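Local coordinates for ABC transporter, substrate-binding protein (Clostridium perfringens, PDB 4EDP) that probably binds a solute outside the cell membrane and delivers it to the membrane part of an ABC transporter for uptake, at residues 143-146 and 152-155; 253-258 and 321-326. One frame throughout, in Å; residues are numbered along the deposited sequence.

Contact 1: 143-146 and 152-155; sequences IVVD and EINS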
ATOM      1  N   ILE A 143       5.026 -10.224  -9.803  1.00 11.31           N
ATOM      2  CA  ILE A 143       5.836 -11.417  -9.583  1.00 11.50           C
ATOM      3  C   ILE A 143       7.221 -11.083 -10.160  1.00 11.70           C
ATOM      4  O   ILE A 143       7.402 -10.944 -11.380  1.00 12.52           O
ATOM      5  CB  ILE A 143       5.298 -12.665 -10.289  1.00 11.68           C
ATOM      6  CG1 ILE A 143       3.834 -12.932  -9.898  1.00 12.95           C
ATOM      7  CG2 ILE A 143       6.197 -13.873  -9.931  1.00 10.29           C
ATOM      8  CD1 ILE A 143       3.184 -14.090 -10.674  1.00 13.73           C
ATOM      9  N   VAL A 144       8.193 -10.911  -9.284  1.00 11.51           N
ATOM     10  CA  VAL A 144       9.559 -10.644  -9.708  1.00 12.40           C
ATOM     11  C   VAL A 144      10.131 -12.001 -10.033  1.00 12.91           C
ATOM     12  O   VAL A 144      10.109 -12.908  -9.186  1.00 13.76           O
ATOM     13  CB  VAL A 144      10.360  -9.940  -8.609  1.00 12.68           C
ATOM     14  CG1 VAL A 144      11.837  -9.681  -9.081  1.00 10.81           C
ATOM     15  CG2 VAL A 144       9.650  -8.655  -8.235  1.00 13.99           C
ATOM     16  N   VAL A 145      10.628 -12.153 -11.260  1.00 12.41           N
ATOM     17  CA  VAL A 145      11.105 -13.424 -11.758  1.00 14.05           C
ATOM     18  C   VAL A 145      12.486 -13.377 -12.373  1.00 14.32           C
ATOM     19  O   VAL A 145      12.828 -12.418 -13.064  1.00 13.04           O
ATOM     20  CB  VAL A 145      10.137 -13.938 -12.898  1.00 14.70           C
ATOM     21  CG1 VAL A 145      10.645 -15.269 -13.507  1.00 17.65           C
ATOM     22  CG2 VAL A 145       8.707 -14.094 -12.386  1.00 14.90           C
ATOM     23  N   ASP A 146      13.297 -14.401 -12.099  1.00 15.84           N
ATOM     24  CA  ASP A 146      14.623 -14.547 -12.729  1.00 17.42           C
ATOM     25  C   ASP A 146      14.341 -15.435 -13.947  1.00 17.88           C
ATOM     26  O   ASP A 146      14.158 -16.637 -13.804  1.00 18.37           O
ATOM     27  CB  ASP A 146      15.616 -15.245 -11.799  1.00 18.74           C
ATOM     28  CG  ASP A 146      16.926 -15.579 -12.487  1.00 22.38           C
ATOM     29  OD1 ASP A 146      17.128 -15.174 -13.655  1.00 20.54           O
ATOM     30  OD2 ASP A 146      17.754 -16.284 -11.863  1.00 26.22           O
ATOM     31  N   GLU A 152       8.520 -20.765 -16.823  1.00 20.01           N
ATOM     32  CA  GLU A 152       7.522 -19.789 -17.248  1.00 20.69           C
ATOM     33  C   GLU A 152       6.530 -19.449 -16.128  1.00 19.35           C
ATOM     34  O   GLU A 152       5.895 -20.340 -15.544  1.00 18.63           O
ATOM     35  CB  GLU A 152       6.763 -20.308 -18.462  1.00 22.47           C
ATOM     36  CG  GLU A 152       5.803 -19.298 -19.068  1.00 26.73           C
ATOM     37  CD  GLU A 152       6.502 -18.122 -19.772  1.00 31.82           C
ATOM     38  OE1 GLU A 152       7.737 -18.148 -19.964  1.00 34.86           O
ATOM     39  OE2 GLU A 152       5.781 -17.184 -20.165  1.00 39.42           O
ATOM     40  N   ILE A 153       6.423 -18.152 -15.827  1.00 17.80           N
ATOM     41  CA  ILE A 153       5.522 -17.645 -14.798  1.00 15.88           C
ATOM     42  C   ILE A 153       4.823 -16.412 -15.370  1.00 16.02           C
ATOM     43  O   ILE A 153       5.458 -15.360 -15.564  1.00 16.21           O
ATOM     44  CB  ILE A 153       6.276 -17.249 -13.499  1.00 16.60           C
ATOM     45  CG1 ILE A 153       7.079 -18.426 -12.958  1.00 17.29           C
ATOM     46  CG2 ILE A 153       5.283 -16.742 -12.467  1.00 16.62           C
ATOM     47  CD1 ILE A 153       8.037 -18.073 -11.823  1.00 19.30           C
ATOM     48  N   ASN A 154       3.532 -16.543 -15.649  0.50 15.02           N
ATOM     49  CA  ASN A 154       2.746 -15.456 -16.236  0.50 14.40           C
ATOM     50  C   ASN A 154       1.613 -14.969 -15.344  0.50 14.41           C
ATOM     51  O   ASN A 154       1.363 -13.771 -15.208  0.50 14.95           O
ATOM     52  CB  ASN A 154       2.146 -15.938 -17.562  0.50 15.68           C
ATOM     53  CG  ASN A 154       3.198 -16.172 -18.623  0.50 14.74           C
ATOM     54  OD1 ASN A 154       3.959 -15.265 -18.952  0.50 17.63           O
ATOM     55  ND2 ASN A 154       3.223 -17.371 -19.189  0.50 14.54           N
ATOM     56  N   SER A 155       0.965 -15.911 -14.686  1.00 14.80           N
ATOM     57  CA  SER A 155      -0.228 -15.628 -13.878  1.00 14.35           C
ATOM     58  C   SER A 155       0.076 -15.896 -12.405  1.00 13.38           C
ATOM     59  O   SER A 155       1.089 -16.519 -12.077  1.00 13.75           O
ATOM     60  CB  SER A 155      -1.337 -16.574 -14.310  1.00 15.49           C
ATOM     61  OG  SER A 155      -0.975 -17.903 -13.980  1.00 14.52           O
TER
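V145 and I153 face each other with their CA atoms 7.6 Å apart, where the end of strand 135-145 runs antiparallel to the irregular segment 152-155. No hydrogen bond crosses the gap, so 152-155 is not a further strand of the sheet here. The contact is made by three branched aliphatic side chains. I153 is the central one and points toward the strand. CG1 of I153 lies beside the backbone N (chi1 -56°), which places CG2 anti to that N. The two branches therefore serve different partners. CG2 of I153 sits 3.8 Å from CD1 of I143 and 3.9 Å from CG2 of I143, so it packs against both methyls of I143. The other arm is extended (chi2 170°) and brings CD1 of I153 to V145. There it approaches both methyls, with V145 CG2 at 4.1 Å and V145 CG1 at 4.2 Å. In both pairs the side chains cross obliquely. I143 reaches farther along the segment as well: its CD1 lies 3.5 Å from the carbonyl O of S155, a packing contact with the backbone. E152 and N154 turn their side chains away from the strand. The backbone of 152-155 is held by residues that follow it: D158 OD2 accepts from N154 N and S155 N, and K161 NZ donates to E152 O. In the sheet, strand 135-145 lies between strands 233-237 and 252-254, antiparallel to both. W156 and L159 also touch I143, while L164 and A233 touch I153, and I252 and V254 touch V145. V144 points away from I153 and packs on F241 and I244 of helix 238-247.

Contact 2: 253-258 and 321-326; sequences NVIPES and GPVVDN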
ATOM      1  N   ASN A 253       9.528  -8.070 -14.015  1.00 11.70           N
ATOM      2  CA  ASN A 253       8.354  -7.858 -13.191  1.00 10.31           C
ATOM      3  C   ASN A 253       7.122  -8.258 -13.980  1.00 11.46           C
ATOM      4  O   ASN A 253       6.669  -7.531 -14.881  1.00 10.54           O
ATOM      5  CB  ASN A 253       8.279  -6.384 -12.809  1.00 10.92           C
ATOM      6  CG  ASN A 253       7.212  -6.087 -11.803  1.00 12.18           C
ATOM      7  OD1 ASN A 253       6.910  -6.896 -10.925  1.00 17.25           O
ATOM      8  ND2 ASN A 253       6.647  -4.874 -11.894  1.00 17.28           N
ATOM      9  N   VAL A 254       6.596  -9.416 -13.642  1.00 10.78           N
ATOM     10  CA  VAL A 254       5.429  -9.973 -14.310  1.00 11.40           C
ATOM     11  C   VAL A 254       4.153  -9.505 -13.610  1.00 11.54           C
ATOM     12  O   VAL A 254       4.018  -9.652 -12.391  1.00 12.33           O
ATOM     13  CB  VAL A 254       5.492 -11.542 -14.334  1.00 10.85           C
ATOM     14  CG1 VAL A 254       4.198 -12.138 -14.839  1.00 13.10           C
ATOM     15  CG2 VAL A 254       6.691 -12.036 -15.169  1.00 11.03           C
ATOM     16  N   ILE A 255       3.229  -8.917 -14.384  1.00 12.42           N
ATOM     17  CA  ILE A 255       1.928  -8.494 -13.861  1.00 13.15           C
ATOM     18  C   ILE A 255       0.902  -9.417 -14.505  1.00 13.86           C
ATOM     19  O   ILE A 255       0.730  -9.388 -15.722  1.00 14.80           O
ATOM     20  CB  ILE A 255       1.601  -7.034 -14.214  1.00 14.59           C
ATOM     21  CG1 ILE A 255       2.682  -6.088 -13.682  1.00 16.27           C
ATOM     22  CG2 ILE A 255       0.195  -6.627 -13.684  1.00 15.18           C
ATOM     23  CD1 ILE A 255       2.903  -6.156 -12.190  1.00 18.70           C
ATOM     24  N   PRO A 256       0.235 -10.268 -13.710  1.00 12.45           N
ATOM     25  CA  PRO A 256      -0.732 -11.148 -14.340  1.00 12.26           C
ATOM     26  C   PRO A 256      -1.836 -10.392 -15.073  1.00 12.48           C
ATOM     27  O   PRO A 256      -2.215  -9.305 -14.674  1.00 13.81           O
ATOM     28  CB  PRO A 256      -1.305 -11.941 -13.157  1.00 12.07           C
ATOM     29  CG  PRO A 256      -0.164 -12.025 -12.196  1.00 12.83           C
ATOM     30  CD  PRO A 256       0.472 -10.642 -12.306  1.00 13.24           C
ATOM     31  N   GLU A 257      -2.351 -10.996 -16.130  1.00 14.59           N
ATOM     32  CA  GLU A 257      -3.437 -10.403 -16.896  1.00 16.27           C
ATOM     33  C   GLU A 257      -4.701 -10.206 -16.070  1.00 16.16           C
ATOM     34  O   GLU A 257      -5.523  -9.325 -16.355  1.00 16.13           O
ATOM     35  CB  GLU A 257      -3.747 -11.272 -18.119  1.00 19.10           C
ATOM     36  CG  GLU A 257      -2.701 -11.143 -19.201  1.00 23.86           C
ATOM     37  CD  GLU A 257      -3.174 -11.647 -20.552  1.00 34.71           C
ATOM     38  OE1 GLU A 257      -4.211 -12.353 -20.595  1.00 38.44           O
ATOM     39  OE2 GLU A 257      -2.515 -11.326 -21.575  1.00 36.96           O
ATOM     40  N   SER A 258      -4.851 -11.009 -15.029  1.00 14.77           N
ATOM     41  CA  SER A 258      -6.038 -10.945 -14.180  1.00 14.54           C
ATOM     42  C   SER A 258      -6.035  -9.675 -13.335  1.00 13.84           C
ATOM     43  O   SER A 258      -7.083  -9.243 -12.841  1.00 13.77           O
ATOM     44  CB  SER A 258      -6.137 -12.206 -13.313  1.00 14.25           C
ATOM     45  OG  SER A 258      -5.075 -12.268 -12.384  1.00 14.60           O
ATOM     46  N   GLY A 321       0.098   4.025 -14.854  1.00 19.27           N
ATOM     47  CA  GLY A 321      -0.385   3.618 -16.170  1.00 20.54           C
ATOM     48  C   GLY A 321      -1.440   2.546 -16.196  1.00 18.81           C
ATOM     49  O   GLY A 321      -2.142   2.325 -15.207  1.00 16.98           O
ATOM     50  N   PRO A 322      -1.536   1.848 -17.326  1.00 19.02           N
ATOM     51  CA  PRO A 322      -2.524   0.809 -17.529  1.00 19.71           C
ATOM     52  C   PRO A 322      -2.613  -0.218 -16.419  1.00 18.78           C
ATOM     53  O   PRO A 322      -3.701  -0.749 -16.161  1.00 19.04           O
ATOM     54  CB  PRO A 322      -2.079   0.163 -18.851  1.00 21.84           C
ATOM     55  CG  PRO A 322      -1.422   1.249 -19.573  1.00 22.04           C
ATOM     56  CD  PRO A 322      -0.708   2.051 -18.528  1.00 21.14           C
ATOM     57  N   VAL A 323      -1.497  -0.480 -15.743  0.50 17.88           N
ATOM     58  CA  VAL A 323      -1.483  -1.456 -14.663  0.50 17.11           C
ATOM     59  C   VAL A 323      -2.533  -1.125 -13.609  0.50 16.78           C
ATOM     60  O   VAL A 323      -3.176  -2.024 -13.068  0.50 16.08           O
ATOM     61  CB  VAL A 323      -0.104  -1.532 -13.973  0.50 16.91           C
ATOM     62  CG1 VAL A 323       0.197  -0.226 -13.219  0.50 14.95           C
ATOM     63  CG2 VAL A 323      -0.056  -2.705 -13.006  0.50 17.61           C
ATOM     64  N   VAL A 324      -2.708   0.165 -13.324  1.00 17.34           N
ATOM     65  CA  VAL A 324      -3.659   0.611 -12.310  1.00 17.56           C
ATOM     66  C   VAL A 324      -5.099   0.323 -12.731  1.00 18.40           C
ATOM     67  O   VAL A 324      -5.886  -0.124 -11.912  1.00 19.44           O
ATOM     68  CB  VAL A 324      -3.518   2.127 -11.999  1.00 17.80           C
ATOM     69  CG1 VAL A 324      -4.618   2.580 -11.030  1.00 19.17           C
ATOM     70  CG2 VAL A 324      -2.121   2.416 -11.426  1.00 19.21           C
ATOM     71  N   ASP A 325      -5.414   0.563 -13.999  1.00 19.52           N
ATOM     72  CA  ASP A 325      -6.777   0.383 -14.551  1.00 22.03           C
ATOM     73  C   ASP A 325      -7.329  -1.043 -14.373  1.00 20.28           C
ATOM     74  O   ASP A 325      -8.549  -1.241 -14.212  1.00 18.68           O
ATOM     75  CB  ASP A 325      -6.809   0.688 -16.061  1.00 24.70           C
ATOM     76  CG  ASP A 325      -6.142   2.026 -16.449  1.00 29.84           C
ATOM     77  OD1 ASP A 325      -5.781   2.837 -15.567  1.00 36.39           O
ATOM     78  OD2 ASP A 325      -5.957   2.248 -17.672  1.00 34.85           O
ATOM     79  N   ASN A 326      -6.434  -2.030 -14.416  1.00 18.60           N
ATOM     80  CA  ASN A 326      -6.840  -3.425 -14.332  1.00 18.45           C
ATOM     81  C   ASN A 326      -6.639  -4.042 -12.931  1.00 17.63           C
ATOM     82  O   ASN A 326      -6.876  -5.241 -12.723  1.00 16.70           O
ATOM     83  CB  ASN A 326      -6.010  -4.223 -15.332  1.00 19.72           C
ATOM     84  CG  ASN A 326      -6.608  -5.577 -15.619  1.00 24.48           C
ATOM     85  OD1 ASN A 326      -7.814  -5.695 -15.815  1.00 29.01           O
ATOM     86  ND2 ASN A 326      -5.769  -6.601 -15.689  1.00 30.59           N
TER
HETATM   87  O   HOH W   1      -3.078  -6.685 -15.269  1.00 20.69           O
HETATM   88  O   HOH W   2      -8.411  -8.896 -16.688  1.00 46.40           O
HETATM   89  O   HOH W   3      -8.624  -7.066 -13.768  0.50 22.91           O
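N326 meets E257 through two flat groups, the amide of N326 and the peptide carbonyl of E257. E257 O, water 1 and water 2 lie close to the amide plane, at its edges. Water 3 stands over one face of the amide and links S258 O to N326 O, at 2.8 and 2.7 Å. The amide presents its NH2 edge: ND2 donates to E257 O at 2.8 Å. The donor stands above the carbonyl plane, 46° out of it, and is not on a lone pair. The bond is also bent, with an N-H...O angle of 142°. ND2 has a second partner in water 1, which accepts from it at 2.7 Å. Water 1 in turn donates to P256 O at 2.8 Å. Water 2 lies 2.9 Å from E257 O and is at best a weak partner of N326 OD1. N326 follows the short, weakly bonded helix 322-325. Its CG is anti to the backbone N (chi1 -163°), and this throws the amide out toward 253-258. A small apolar touch lies nearer the strand: I255 CG2 meets V323 CG2 at 4.0 Å, the two side chains crossing at about a right angle. V323 was modelled in two conformers, so this touch is less certain. T260 also packs on V323, and W156 lies against P256 and S258. Strand 262-269, which follows 253-258, pairs with strands 89-93 and 135-145, probably one from each lobe of the solute-binding fold. The chemistry is that of a wet surface junction. One bent direct bond and one water join the N326 amide to carbonyls of 256-257, and another water links two backbone carbonyls. Little apolar surface is buried, and no side-chain charges pair across the two segments.

In the fold
Contact 1 is buried and contact 2 lies at the surface, with their centres about 13 Å apart. They meet through one sheet, because strands 135-145 and 252-254 are neighbours in it. I143 N probably bonds to V254 O, 2.8 Å away. V254 CG1 also packs against the backbone of 152-155, as does the ring of P256. W156 touches residues of both contacts. Contact 1 ties a strand to the loop that soon follows it, mainly through aliphatic groups. Contact 2 joins parts of the chain 63 residues apart, mainly through an asparagine amide, backbone carbonyls and water. Dry packing thus gives way to hydrated polar contacts toward the surface.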